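Local coordinates for protein EchA1_1 (Mycobacterium avium subsp. paratuberculosis, PDB 3R9T) that probably catalyses the reversible hydration of trans-enoyl-CoA thioesters to 3-hydroxyacyl-CoA, a step of fatty acid breakdown, at residues 69-74 with 90-95; 103-108 with 197-202; 116-121 with 136-141; 122-127 with 213-218; 249-254 with 262-267. All blocks are in the same frame, centred on the assembly; numbering follows the deposited sequence.

Contact 1. Residues 69-74 with 90-95; sequences AGADLK and WGFAGY
Phe-92 and Ala-71 meet in a small buried contact beside the benzoic acid site. On one side the contact is the Phe-92 ring; across from it are Ala-71 and the backbone of Gly-70. The CB of Phe-92 points toward segment 69-74. CG lies anti to the backbone N (chi1 -176°), which carries the ring toward Ala-71. Further along, CD1 lies toward the benzoic acid. Contact with segment 69-74 starts at CE1, which lies 3.7 Å from Ala-71 CB and 3.9 Å from Ala-71 CA. At the tip, CZ reaches the backbone, 3.9 Å from Ala-71 N. The same CZ is 4.3 Å from Gly-70 C. All of these atoms lie at the edge of the phenyl ring, near its plane, and Ala-71 CA is in the plane. The ring therefore meets segment 69-74 with C-H groups and not with its pi face. Ile-33 and Ala-147 also touch Phe-92.

Segment 69-74 runs into helix 73-77, and Asp-72 is its N-cap. Asp-72 OD1 accepts a hydrogen bond from Ala-75 N and a weak capping bond from Lys-74 N, while its OD2 forms a salt bridge with Arg-26. Gly-70 and Asp-72 have backbone bonds to Ile-33. Ala-71 itself touches the benzoic acid and Leu-82. Between the segments the contact is van der Waals packing of a methyl and backbone atoms on a ring edge. This implies that Phe-92 lies beside Ala-71 at the edge of the benzoic acid site, with Phe-92 CD1 and CE1 each about 4.2 Å from ligand C2.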
# COMPACT_ATOMS: atom_id res chain seq x y z
N ALA B 69 8.25 -24.27 -8.17
CA ALA B 69 9.35 -24.21 -7.21
C ALA B 69 10.30 -23.04 -7.45
O ALA B 69 11.19 -22.77 -6.63
CB ALA B 69 10.15 -25.53 -7.24
N GLY B 70 10.12 -22.35 -8.58
CA GLY B 70 10.92 -21.19 -8.94
C GLY B 70 11.54 -21.31 -10.32
O GLY B 70 11.13 -22.14 -11.14
N ALA B 71 12.53 -20.46 -10.58
CA ALA B 71 13.32 -20.55 -11.81
C ALA B 71 14.09 -21.87 -11.81
O ALA B 71 14.61 -22.28 -10.77
CB ALA B 71 14.27 -19.38 -11.90
N ASP B 72 14.17 -22.54 -12.96
CA ASP B 72 14.89 -23.81 -13.06
C ASP B 72 16.39 -23.57 -12.85
O ASP B 72 17.02 -22.86 -13.63
CB ASP B 72 14.65 -24.46 -14.43
CG ASP B 72 15.27 -25.84 -14.55
OD1 ASP B 72 16.50 -25.93 -14.77
OD2 ASP B 72 14.53 -26.83 -14.42
N LEU B 73 16.94 -24.15 -11.79
CA LEU B 73 18.33 -23.88 -11.41
C LEU B 73 19.38 -24.41 -12.40
O LEU B 73 20.49 -23.88 -12.48
CB LEU B 73 18.60 -24.41 -9.99
CG LEU B 73 17.79 -23.68 -8.92
CD1 LEU B 73 17.72 -24.46 -7.61
CD2 LEU B 73 18.37 -22.29 -8.69
N LYS B 74 19.02 -25.45 -13.15
CA LYS B 74 19.93 -26.06 -14.12
C LYS B 74 20.03 -25.18 -15.37
O LYS B 74 21.09 -25.07 -15.97
CB LYS B 74 19.45 -27.47 -14.49
N TRP B 90 7.79 -10.30 -22.53
CA TRP B 90 6.82 -10.86 -21.57
C TRP B 90 7.45 -11.31 -20.25
O TRP B 90 6.74 -11.67 -19.30
CB TRP B 90 6.07 -12.06 -22.18
CG TRP B 90 5.16 -11.70 -23.31
CD1 TRP B 90 4.68 -10.46 -23.63
CD2 TRP B 90 4.60 -12.60 -24.27
NE1 TRP B 90 3.87 -10.54 -24.74
CE2 TRP B 90 3.80 -11.84 -25.14
CE3 TRP B 90 4.69 -13.98 -24.47
CZ2 TRP B 90 3.09 -12.42 -26.20
CZ3 TRP B 90 4.00 -14.55 -25.51
CH2 TRP B 90 3.21 -13.78 -26.37
N GLY B 91 8.78 -11.32 -20.21
CA GLY B 91 9.51 -11.73 -19.03
C GLY B 91 9.38 -13.19 -18.64
O GLY B 91 8.97 -14.05 -19.43
N PHE B 92 9.70 -13.43 -17.37
CA PHE B 92 9.74 -14.75 -16.76
C PHE B 92 8.44 -15.50 -16.95
O PHE B 92 7.37 -14.95 -16.71
CB PHE B 92 10.03 -14.54 -15.28
CG PHE B 92 10.20 -15.79 -14.48
CD1 PHE B 92 11.44 -16.42 -14.42
CD2 PHE B 92 9.17 -16.25 -13.66
CE1 PHE B 92 11.62 -17.53 -13.63
CE2 PHE B 92 9.35 -17.35 -12.87
CZ PHE B 92 10.59 -18.00 -12.86
N ALA B 93 8.54 -16.74 -17.45
CA ALA B 93 7.41 -17.65 -17.67
C ALA B 93 6.47 -17.18 -18.77
O ALA B 93 5.38 -17.70 -18.91
CB ALA B 93 6.63 -17.93 -16.34
N GLY B 94 6.90 -16.19 -19.55
CA GLY B 94 6.02 -15.54 -20.51
C GLY B 94 4.83 -14.88 -19.86
O GLY B 94 3.81 -14.67 -20.51
N TYR B 95 4.98 -14.51 -18.58
CA TYR B 95 3.83 -14.19 -17.72
C TYR B 95 3.96 -12.90 -16.91
O TYR B 95 3.01 -12.14 -16.85
CB TYR B 95 3.59 -15.36 -16.74
CG TYR B 95 2.29 -15.33 -15.96
CD1 TYR B 95 1.13 -15.87 -16.50
CD2 TYR B 95 2.22 -14.79 -14.68
CE1 TYR B 95 -0.06 -15.87 -15.81
CE2 TYR B 95 1.01 -14.76 -13.98
CZ TYR B 95 -0.13 -15.35 -14.54
OH TYR B 95 -1.35 -15.36 -13.90

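Contact 2. Residues 103-108 with 197-202; sequences PTIAAV and LALASA
The peptide group joining Leu-199 to Ala-200 is the flat group of this contact, and Ile-105 lies against it. Ile-105 CD1 sits over one face of that peptide, 3.5 Å from Ala-200 N and nearly above it. It is 3.6 Å from Ala-200 CA. Beyond the rim of the peptide, the same methyl meets Ala-200 CB at 3.7 Å. On the Leu-199 side it lies 4.2 Å from Leu-199 CG. One methyl group thus touches two residues and the helix backbone between them.

Ile-105 is on strand 104-108 and its CB points toward helix 192-204. CG1 stands beside the backbone N (chi1 -56°) and the chain continues extended (chi2 167°), so CD1 is carried to the helix surface. The small Ala-200 lets the methyl come close to the main chain. Ala-196, one turn earlier, also packs on Ile-105. Leu-199 reaches further over the sheet to Leu-125 and Val-127 on the next strand, and Ala-200 touches Ala-56 on the strand at the other side. Leu-199 also packs on Arg-164 of the second subunit.

The polar features of this helix stretch lie elsewhere. Ser-201 points away from the strand, and its OG bonds back to Ala-198 O at 2.7 Å. That carbonyl also accepts from Ala-202 N. Between these two segments the contact is van der Waals packing. With all three touching residues buried, it implies a hydrophobic helix-on-sheet interface that rests on shape and not on directed bonds.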
# COMPACT_ATOMS: atom_id res chain seq x y z
N PRO B 103 -9.10 -11.20 -16.56
CA PRO B 103 -8.62 -11.56 -15.24
C PRO B 103 -7.79 -12.84 -15.21
O PRO B 103 -8.12 -13.83 -15.90
CB PRO B 103 -9.91 -11.74 -14.42
CG PRO B 103 -10.97 -12.04 -15.46
CD PRO B 103 -10.57 -11.20 -16.62
N THR B 104 -6.73 -12.80 -14.40
CA THR B 104 -5.85 -13.94 -14.13
C THR B 104 -5.88 -14.34 -12.67
O THR B 104 -5.82 -13.50 -11.79
CB THR B 104 -4.40 -13.65 -14.56
OG1 THR B 104 -3.90 -12.51 -13.84
CG2 THR B 104 -4.32 -13.38 -16.10
N ILE B 105 -6.00 -15.64 -12.42
CA ILE B 105 -6.09 -16.19 -11.10
C ILE B 105 -5.06 -17.29 -11.01
O ILE B 105 -5.11 -18.25 -11.78
CB ILE B 105 -7.48 -16.81 -10.86
CG1 ILE B 105 -8.59 -15.79 -11.11
CG2 ILE B 105 -7.53 -17.47 -9.45
CD1 ILE B 105 -9.99 -16.43 -11.19
N ALA B 106 -4.14 -17.16 -10.07
CA ALA B 106 -3.19 -18.21 -9.76
C ALA B 106 -3.83 -19.22 -8.82
O ALA B 106 -4.32 -18.86 -7.76
CB ALA B 106 -1.98 -17.61 -9.10
N ALA B 107 -3.86 -20.49 -9.23
CA ALA B 107 -4.39 -21.54 -8.39
C ALA B 107 -3.20 -22.33 -7.89
O ALA B 107 -2.68 -23.22 -8.60
CB ALA B 107 -5.32 -22.39 -9.19
N VAL B 108 -2.75 -21.95 -6.70
CA VAL B 108 -1.51 -22.45 -6.12
C VAL B 108 -1.75 -23.76 -5.38
O VAL B 108 -2.31 -23.79 -4.28
CB VAL B 108 -0.92 -21.38 -5.23
CG1 VAL B 108 0.35 -21.89 -4.61
CG2 VAL B 108 -0.66 -20.11 -6.08
N LEU B 197 -11.82 -21.85 -10.20
CA LEU B 197 -12.88 -21.76 -11.21
C LEU B 197 -14.14 -21.09 -10.64
O LEU B 197 -14.84 -20.36 -11.35
CB LEU B 197 -13.22 -23.15 -11.75
CG LEU B 197 -12.13 -23.76 -12.64
CD1 LEU B 197 -12.51 -25.22 -12.98
CD2 LEU B 197 -11.88 -22.95 -13.92
N ALA B 198 -14.42 -21.32 -9.36
CA ALA B 198 -15.57 -20.67 -8.72
C ALA B 198 -15.34 -19.15 -8.61
O ALA B 198 -16.25 -18.35 -8.85
CB ALA B 198 -15.83 -21.27 -7.34
N LEU B 199 -14.12 -18.76 -8.23
CA LEU B 199 -13.76 -17.34 -8.19
C LEU B 199 -13.83 -16.74 -9.61
O LEU B 199 -14.36 -15.64 -9.80
CB LEU B 199 -12.37 -17.15 -7.60
CG LEU B 199 -11.86 -15.70 -7.47
CD1 LEU B 199 -12.87 -14.85 -6.66
CD2 LEU B 199 -10.49 -15.68 -6.82
N ALA B 200 -13.32 -17.47 -10.60
CA ALA B 200 -13.43 -17.01 -11.99
C ALA B 200 -14.88 -16.73 -12.36
O ALA B 200 -15.20 -15.72 -13.00
CB ALA B 200 -12.83 -18.02 -12.95
N SER B 201 -15.77 -17.63 -11.92
CA SER B 201 -17.20 -17.50 -12.21
C SER B 201 -17.80 -16.24 -11.60
O SER B 201 -18.69 -15.65 -12.20
CB SER B 201 -17.99 -18.78 -11.85
OG SER B 201 -18.32 -18.86 -10.48
N ALA B 202 -17.26 -15.78 -10.46
CA ALA B 202 -17.71 -14.54 -9.81
C ALA B 202 -17.35 -13.28 -10.59
O ALA B 202 -17.91 -12.22 -10.33
CB ALA B 202 -17.15 -14.44 -8.36

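Contact 3. Residues 116-121 with 136-141; sequences GTELAL and LPEVKR. With BEZ (benzoic acid), chain E.
The benzoic acid pocket lies at this contact, and Glu-118 and Glu-138 reach into it from opposite directions. Glu-118 comes from helix 115-122 and Glu-138 from the loop after strand 133-135. Each meets one oxygen of the ligand carboxyl group. Glu-118 OE1 is 2.5 Å from O1 of benzoic acid, and Glu-138 OE2 is 2.5 Å from O2. The two glutamate oxygens, Glu-118 OE1 and Glu-138 OE2, are 3.3 Å apart. Their carboxylate planes are 79° apart, nearly perpendicular. The chain of Glu-138 bends at chi2 (89°), which turns its carboxylate toward Glu-118. Glu-118 OE2 is held from outside by Gly-149 N, and more weakly by Ala-147 N. Ala-147 N also bonds the ligand.

Next to the acids, Leu-136 packs on the helix. Its CD2 lies 3.9 Å from Glu-118 CG and 3.9 Å from Thr-117 CG2. Thr-117 OG1 turns to Ala-112 O and Gly-135 N, joining the two strands that precede the segments. Two facing glutamates, one on a helix and one on a loop, are typical of the active site of crotonase-fold enoyl-CoA hydratases.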
# COMPACT_ATOMS: atom_id res chain seq x y z
N GLY B 116 7.72 -18.92 -8.24
CA GLY B 116 6.32 -19.23 -7.98
C GLY B 116 5.55 -18.12 -7.29
O GLY B 116 4.40 -17.83 -7.61
N THR B 117 6.20 -17.51 -6.32
CA THR B 117 5.63 -16.36 -5.64
C THR B 117 5.53 -15.16 -6.60
O THR B 117 4.58 -14.39 -6.54
CB THR B 117 6.45 -16.02 -4.37
OG1 THR B 117 6.11 -16.95 -3.34
CG2 THR B 117 6.13 -14.62 -3.84
N GLU B 118 6.49 -15.04 -7.51
CA GLU B 118 6.48 -13.96 -8.50
C GLU B 118 5.33 -14.16 -9.50
O GLU B 118 4.73 -13.19 -9.95
CB GLU B 118 7.85 -13.85 -9.15
CG GLU B 118 8.91 -13.42 -8.13
CD GLU B 118 10.30 -13.44 -8.70
OE1 GLU B 118 10.79 -14.56 -8.97
OE2 GLU B 118 10.87 -12.36 -8.91
N LEU B 119 5.02 -15.40 -9.85
CA LEU B 119 3.82 -15.66 -10.65
C LEU B 119 2.54 -15.22 -9.92
O LEU B 119 1.64 -14.65 -10.53
CB LEU B 119 3.70 -17.14 -11.01
CG LEU B 119 4.81 -17.75 -11.87
CD1 LEU B 119 4.56 -19.25 -12.08
CD2 LEU B 119 4.97 -17.02 -13.20
N ALA B 120 2.46 -15.48 -8.61
CA ALA B 120 1.32 -15.05 -7.79
C ALA B 120 1.21 -13.53 -7.77
O ALA B 120 0.12 -12.98 -7.99
CB ALA B 120 1.45 -15.60 -6.33
N LEU B 121 2.33 -12.85 -7.56
CA LEU B 121 2.36 -11.39 -7.55
C LEU B 121 1.90 -10.81 -8.88
O LEU B 121 1.17 -9.84 -8.91
CB LEU B 121 3.76 -10.89 -7.21
CG LEU B 121 4.30 -11.15 -5.80
CD1 LEU B 121 5.77 -10.87 -5.75
CD2 LEU B 121 3.55 -10.24 -4.85
N LEU B 136 10.56 -15.64 -1.16
CA LEU B 136 11.57 -15.17 -2.13
C LEU B 136 12.96 -15.50 -1.60
O LEU B 136 13.68 -14.62 -1.11
CB LEU B 136 11.44 -13.67 -2.42
CG LEU B 136 10.09 -13.23 -3.01
CD1 LEU B 136 10.02 -11.69 -3.00
CD2 LEU B 136 9.89 -13.81 -4.40
N PRO B 137 13.36 -16.77 -1.72
CA PRO B 137 14.63 -17.24 -1.18
C PRO B 137 15.86 -16.92 -2.03
O PRO B 137 16.96 -17.35 -1.68
CB PRO B 137 14.42 -18.76 -1.11
CG PRO B 137 13.54 -19.05 -2.25
CD PRO B 137 12.58 -17.87 -2.31
N GLU B 138 15.68 -16.15 -3.11
CA GLU B 138 16.77 -15.87 -4.05
C GLU B 138 18.04 -15.34 -3.38
O GLU B 138 19.17 -15.66 -3.79
CB GLU B 138 16.30 -14.86 -5.10
CG GLU B 138 15.29 -15.41 -6.14
CD GLU B 138 13.83 -15.31 -5.74
OE1 GLU B 138 13.55 -15.10 -4.56
OE2 GLU B 138 12.96 -15.46 -6.64
N VAL B 139 17.85 -14.51 -2.36
CA VAL B 139 18.96 -13.88 -1.67
C VAL B 139 19.86 -14.88 -0.94
O VAL B 139 20.97 -14.54 -0.52
CB VAL B 139 18.50 -12.81 -0.68
CG1 VAL B 139 17.87 -11.64 -1.41
CG2 VAL B 139 17.57 -13.40 0.41
N LYS B 140 19.38 -16.12 -0.78
CA LYS B 140 20.19 -17.17 -0.16
C LYS B 140 21.16 -17.84 -1.15
O LYS B 140 22.07 -18.57 -0.73
CB LYS B 140 19.27 -18.23 0.47
CG LYS B 140 18.23 -17.69 1.44
CD LYS B 140 17.72 -18.76 2.40
CE LYS B 140 17.10 -18.17 3.64
NZ LYS B 140 18.12 -17.74 4.66
N ARG B 141 20.98 -17.57 -2.45
CA ARG B 141 21.78 -18.19 -3.51
C ARG B 141 22.63 -17.19 -4.32
O ARG B 141 23.32 -17.58 -5.27
CB ARG B 141 20.85 -18.98 -4.45
C BEZ E . 13.90 -15.28 -9.91
O1 BEZ E . 13.02 -14.42 -10.09
O2 BEZ E . 13.87 -15.99 -8.89
C1 BEZ E . 14.94 -15.45 -10.96
C2 BEZ E . 14.68 -14.99 -12.25
C3 BEZ E . 15.64 -15.14 -13.25
C4 BEZ E . 16.85 -15.76 -12.95
C5 BEZ E . 17.11 -16.22 -11.66
C6 BEZ E . 16.15 -16.07 -10.66

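Contact 4. Residues 122-127 with 213-218; sequences ASDLVV and ASKRIA
Asp-124 and Lys-215 form a buried salt bridge between the residue just before strand 125-129 and helix 208-218. Early in segment 122-127, Ser-123 has its CB pointing away from helix 208-218. Its OG bonds Tyr-95 OH and Leu-119 O, and its carbonyl O takes a bond from Lys-160 of the second subunit.

Asp-124 follows, with its CB pointing toward the helix. Its OD2 accepts from Lys-215 NZ at 2.7 Å, on the syn lone pair. The other oxygen is further off, with OD1 3.4 Å from Lys-215 NZ. OD2 also takes Thr-104 N, and OD1 bonds Tyr-219 OH. Lys-215 approaches from the opposite direction. Its chain bends at chi3 (78°), which lays CE 3.2 Å from Asp-124 OD2 and brings the ammonium group to the carboxylate. NZ has two more acceptors, Ile-100 O and Lys-102 O.

From Leu-125 the segment becomes strand and bonds to its neighbour, strand 104-108. Nearby, Arg-216 makes a salt bridge with Glu-239 of the second subunit. The buried ammonium group is thus met by one carboxylate oxygen and two carbonyls, and both carboxylate oxygens are bonded too. These partners probably favour the charged forms of both groups, and they tie the helix, the strand and the 100-102 loop together.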
# COMPACT_ATOMS: atom_id res chain seq x y z
N ALA B 122 2.27 -11.46 -9.98
CA ALA B 122 1.93 -10.99 -11.32
C ALA B 122 0.46 -11.28 -11.68
O ALA B 122 -0.08 -10.70 -12.62
CB ALA B 122 2.87 -11.67 -12.32
N SER B 123 -0.18 -12.19 -10.96
CA SER B 123 -1.60 -12.52 -11.18
C SER B 123 -2.54 -11.49 -10.53
O SER B 123 -2.18 -10.85 -9.54
CB SER B 123 -1.90 -13.93 -10.64
OG SER B 123 -1.05 -14.93 -11.20
N ASP B 124 -3.78 -11.36 -11.03
CA ASP B 124 -4.73 -10.47 -10.41
C ASP B 124 -5.18 -10.96 -9.03
O ASP B 124 -5.33 -10.16 -8.10
CB ASP B 124 -5.96 -10.26 -11.28
CG ASP B 124 -5.64 -9.63 -12.60
OD1 ASP B 124 -4.83 -8.67 -12.61
OD2 ASP B 124 -6.23 -10.09 -13.61
N LEU B 125 -5.41 -12.27 -8.93
CA LEU B 125 -5.98 -12.93 -7.74
C LEU B 125 -5.23 -14.24 -7.51
O LEU B 125 -4.66 -14.83 -8.43
CB LEU B 125 -7.46 -13.22 -7.96
CG LEU B 125 -8.29 -11.97 -8.27
CD1 LEU B 125 -9.68 -12.35 -8.83
CD2 LEU B 125 -8.39 -11.08 -7.05
N VAL B 126 -5.25 -14.68 -6.26
CA VAL B 126 -4.61 -15.95 -5.86
C VAL B 126 -5.49 -16.75 -4.90
O VAL B 126 -5.91 -16.25 -3.87
CB VAL B 126 -3.25 -15.72 -5.17
CG1 VAL B 126 -2.54 -17.03 -4.95
CG2 VAL B 126 -2.35 -14.77 -6.01
N VAL B 127 -5.71 -18.01 -5.26
CA VAL B 127 -6.31 -19.01 -4.37
C VAL B 127 -5.23 -20.07 -4.10
O VAL B 127 -4.57 -20.54 -5.03
CB VAL B 127 -7.52 -19.64 -5.06
CG1 VAL B 127 -8.19 -20.70 -4.17
CG2 VAL B 127 -8.50 -18.54 -5.44
N ALA B 213 -11.79 -2.83 -18.81
CA ALA B 213 -11.48 -1.42 -18.57
C ALA B 213 -11.00 -1.20 -17.14
O ALA B 213 -10.07 -0.42 -16.88
CB ALA B 213 -12.68 -0.54 -18.85
N SER B 214 -11.64 -1.88 -16.18
CA SER B 214 -11.26 -1.76 -14.77
C SER B 214 -9.84 -2.23 -14.55
O SER B 214 -9.07 -1.59 -13.83
CB SER B 214 -12.21 -2.54 -13.85
OG SER B 214 -13.51 -2.00 -13.88
N LYS B 215 -9.47 -3.33 -15.19
CA LYS B 215 -8.08 -3.81 -15.12
C LYS B 215 -7.09 -2.81 -15.68
O LYS B 215 -6.06 -2.55 -15.06
CB LYS B 215 -7.88 -5.13 -15.88
CG LYS B 215 -7.98 -6.37 -15.05
CD LYS B 215 -7.35 -7.62 -15.76
CE LYS B 215 -5.83 -7.68 -15.72
NZ LYS B 215 -5.31 -9.09 -16.00
N ARG B 216 -7.36 -2.26 -16.86
CA ARG B 216 -6.43 -1.34 -17.47
C ARG B 216 -6.22 -0.13 -16.57
O ARG B 216 -5.08 0.32 -16.40
CB ARG B 216 -6.89 -0.90 -18.85
CG ARG B 216 -6.84 -2.01 -19.88
CD ARG B 216 -7.08 -1.54 -21.26
NE ARG B 216 -8.43 -1.04 -21.45
CZ ARG B 216 -9.44 -1.74 -21.96
NH1 ARG B 216 -10.62 -1.15 -22.10
NH2 ARG B 216 -9.29 -3.00 -22.37
N ILE B 217 -7.29 0.39 -15.97
CA ILE B 217 -7.14 1.58 -15.15
C ILE B 217 -6.42 1.25 -13.84
O ILE B 217 -5.53 1.98 -13.44
CB ILE B 217 -8.48 2.22 -14.79
CG1 ILE B 217 -9.18 2.75 -16.03
CG2 ILE B 217 -8.28 3.37 -13.80
CD1 ILE B 217 -10.71 2.79 -15.92
N ALA B 218 -6.78 0.15 -13.20
CA ALA B 218 -6.22 -0.23 -11.88
C ALA B 218 -4.73 -0.48 -11.94
O ALA B 218 -4.03 -0.27 -10.96
CB ALA B 218 -6.93 -1.49 -11.34

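Contact 5. Residues 249-254 with 262-267; sequences AKEGPR and PVWQAR
Glu-251 and Val-263 carry the hydrogen bond of this contact, which lays the C-terminal tail along helix 247-257. Val-263 N donates to Glu-251 OE2 at 2.9 Å, with an N-H...O angle of 162°. OE2 uses its anti lone pair, away from OE1. The other oxygen, OE1, is engaged in a salt bridge with Arg-260. The carboxylate is therefore held from both oxygens by the chain that follows the helix. Glu-251 bends at chi2 (70°), which folds its carboxylate back to the tail.

Apolar and close packing contacts come next. Glu-251 OE2 also rests 3.4 Å from Pro-262 CA. The aliphatic part of the same side chain meets the proline, with Glu-251 CG 3.8 Å from Pro-262 CB. Trp-264 puts its six-membered ring against the helix backbone. Its CZ3 is 3.6 Å from Gly-252 N, and its CH2 is 3.7 Å from Gly-252 CA. Gly-252 has no side chain to come between. Pro-262 CG lies over one face of the indole, toward its rim. The helix kinks just here, where Pro-253 N has no bond to the turn before.

Polar bonds further along tie the tail to the same helix, at Asp-248, and to a neighbouring subunit. Asp-248 accepts from Gln-265 N and Ala-266 N. Trp-264 NE1 bonds Val-205 O of the third subunit, and Asn-206 of that subunit packs on Trp-264. A tail that folds back on the last helix and reaches a neighbouring subunit places this contact in the C-terminal helical region of the crotonase fold, at the trimer interface.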
# COMPACT_ATOMS: atom_id res chain seq x y z
N ALA B 249 27.52 -15.23 -6.78
CA ALA B 249 26.44 -15.88 -7.53
C ALA B 249 26.89 -17.27 -7.99
O ALA B 249 26.06 -18.13 -8.28
CB ALA B 249 26.02 -15.03 -8.72
N LYS B 250 28.21 -17.46 -8.08
CA LYS B 250 28.78 -18.79 -8.26
C LYS B 250 28.73 -19.61 -6.97
O LYS B 250 28.36 -20.79 -7.00
CB LYS B 250 30.23 -18.69 -8.75
N GLU B 251 29.10 -19.00 -5.85
CA GLU B 251 29.24 -19.73 -4.59
C GLU B 251 27.91 -20.30 -4.07
O GLU B 251 27.88 -21.42 -3.55
CB GLU B 251 29.89 -18.84 -3.52
CG GLU B 251 29.84 -19.40 -2.10
CD GLU B 251 30.75 -20.61 -1.89
OE1 GLU B 251 31.24 -21.19 -2.88
OE2 GLU B 251 30.97 -20.98 -0.72
N GLY B 252 26.83 -19.54 -4.22
CA GLY B 252 25.52 -19.98 -3.74
C GLY B 252 25.15 -21.38 -4.19
O GLY B 252 24.86 -22.25 -3.36
N PRO B 253 25.13 -21.62 -5.51
CA PRO B 253 24.87 -22.96 -6.05
C PRO B 253 25.95 -24.00 -5.71
O PRO B 253 25.62 -25.14 -5.37
CB PRO B 253 24.82 -22.72 -7.56
CG PRO B 253 24.32 -21.32 -7.67
CD PRO B 253 24.99 -20.59 -6.55
N ARG B 254 27.21 -23.60 -5.78
CA ARG B 254 28.32 -24.50 -5.47
C ARG B 254 28.22 -25.01 -4.02
O ARG B 254 28.40 -26.20 -3.76
CB ARG B 254 29.67 -23.81 -5.70
N PRO B 262 27.54 -21.45 2.36
CA PRO B 262 28.35 -20.68 1.43
C PRO B 262 29.26 -19.74 2.19
O PRO B 262 28.96 -19.38 3.34
CB PRO B 262 27.31 -19.89 0.64
CG PRO B 262 26.17 -19.74 1.57
CD PRO B 262 26.15 -20.99 2.40
N VAL B 263 30.36 -19.35 1.57
CA VAL B 263 31.26 -18.38 2.16
C VAL B 263 31.23 -17.19 1.22
O VAL B 263 31.83 -17.21 0.15
CB VAL B 263 32.68 -18.93 2.32
CG1 VAL B 263 33.49 -18.03 3.24
CG2 VAL B 263 32.63 -20.35 2.88
N TRP B 264 30.48 -16.16 1.61
CA TRP B 264 30.26 -15.01 0.75
C TRP B 264 31.46 -14.07 0.79
O TRP B 264 32.03 -13.82 1.87
CB TRP B 264 29.00 -14.24 1.15
CG TRP B 264 27.73 -15.03 1.28
CD1 TRP B 264 26.95 -15.13 2.40
CD2 TRP B 264 27.05 -15.79 0.27
NE1 TRP B 264 25.85 -15.90 2.15
CE2 TRP B 264 25.88 -16.31 0.85
CE3 TRP B 264 27.32 -16.07 -1.07
CZ2 TRP B 264 24.99 -17.11 0.14
CZ3 TRP B 264 26.44 -16.87 -1.78
CH2 TRP B 264 25.28 -17.38 -1.17
N GLN B 265 31.84 -13.55 -0.37
CA GLN B 265 32.95 -12.58 -0.47
C GLN B 265 32.50 -11.14 -0.68
O GLN B 265 33.29 -10.22 -0.45
CB GLN B 265 33.87 -12.94 -1.63
CG GLN B 265 34.55 -14.27 -1.51
CD GLN B 265 35.27 -14.64 -2.78
OE1 GLN B 265 35.87 -13.78 -3.44
NE2 GLN B 265 35.25 -15.92 -3.13
N ALA B 266 31.27 -10.94 -1.13
CA ALA B 266 30.77 -9.60 -1.49
C ALA B 266 31.44 -9.06 -2.75
O ALA B 266 31.67 -7.85 -2.87
CB ALA B 266 30.94 -8.63 -0.32
N ARG B 267 31.74 -9.96 -3.67
CA ARG B 267 32.22 -9.63 -5.00
C ARG B 267 31.76 -10.75 -5.91
O ARG B 267 31.08 -11.67 -5.43
CB ARG B 267 33.75 -9.51 -5.02
OXT ARG B 267 32.03 -10.75 -7.11

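Contacts 1 to 4 are buried, while contact 5 lies at the surface. Contacts 2 and 4 hold neighbouring strands of one sheet, 104-108 and 125-129, and the consecutive helices 192-204 and 208-218. Contact 2 is apolar, contact 4 ionic, and the two adjoin through the sheet. Contacts 1 and 3 border the benzoic acid, with centres about 10 Å apart; a phenyl ring edge serves in the first and paired acids in the second. Contact 1 adjoins contact 3 through Ala-93 and Leu-119. Contact 5 touches contact 3 through Trp-264 and Lys-140, and both meet the third subunit. Contacts 2, 3 and 4 touch the second.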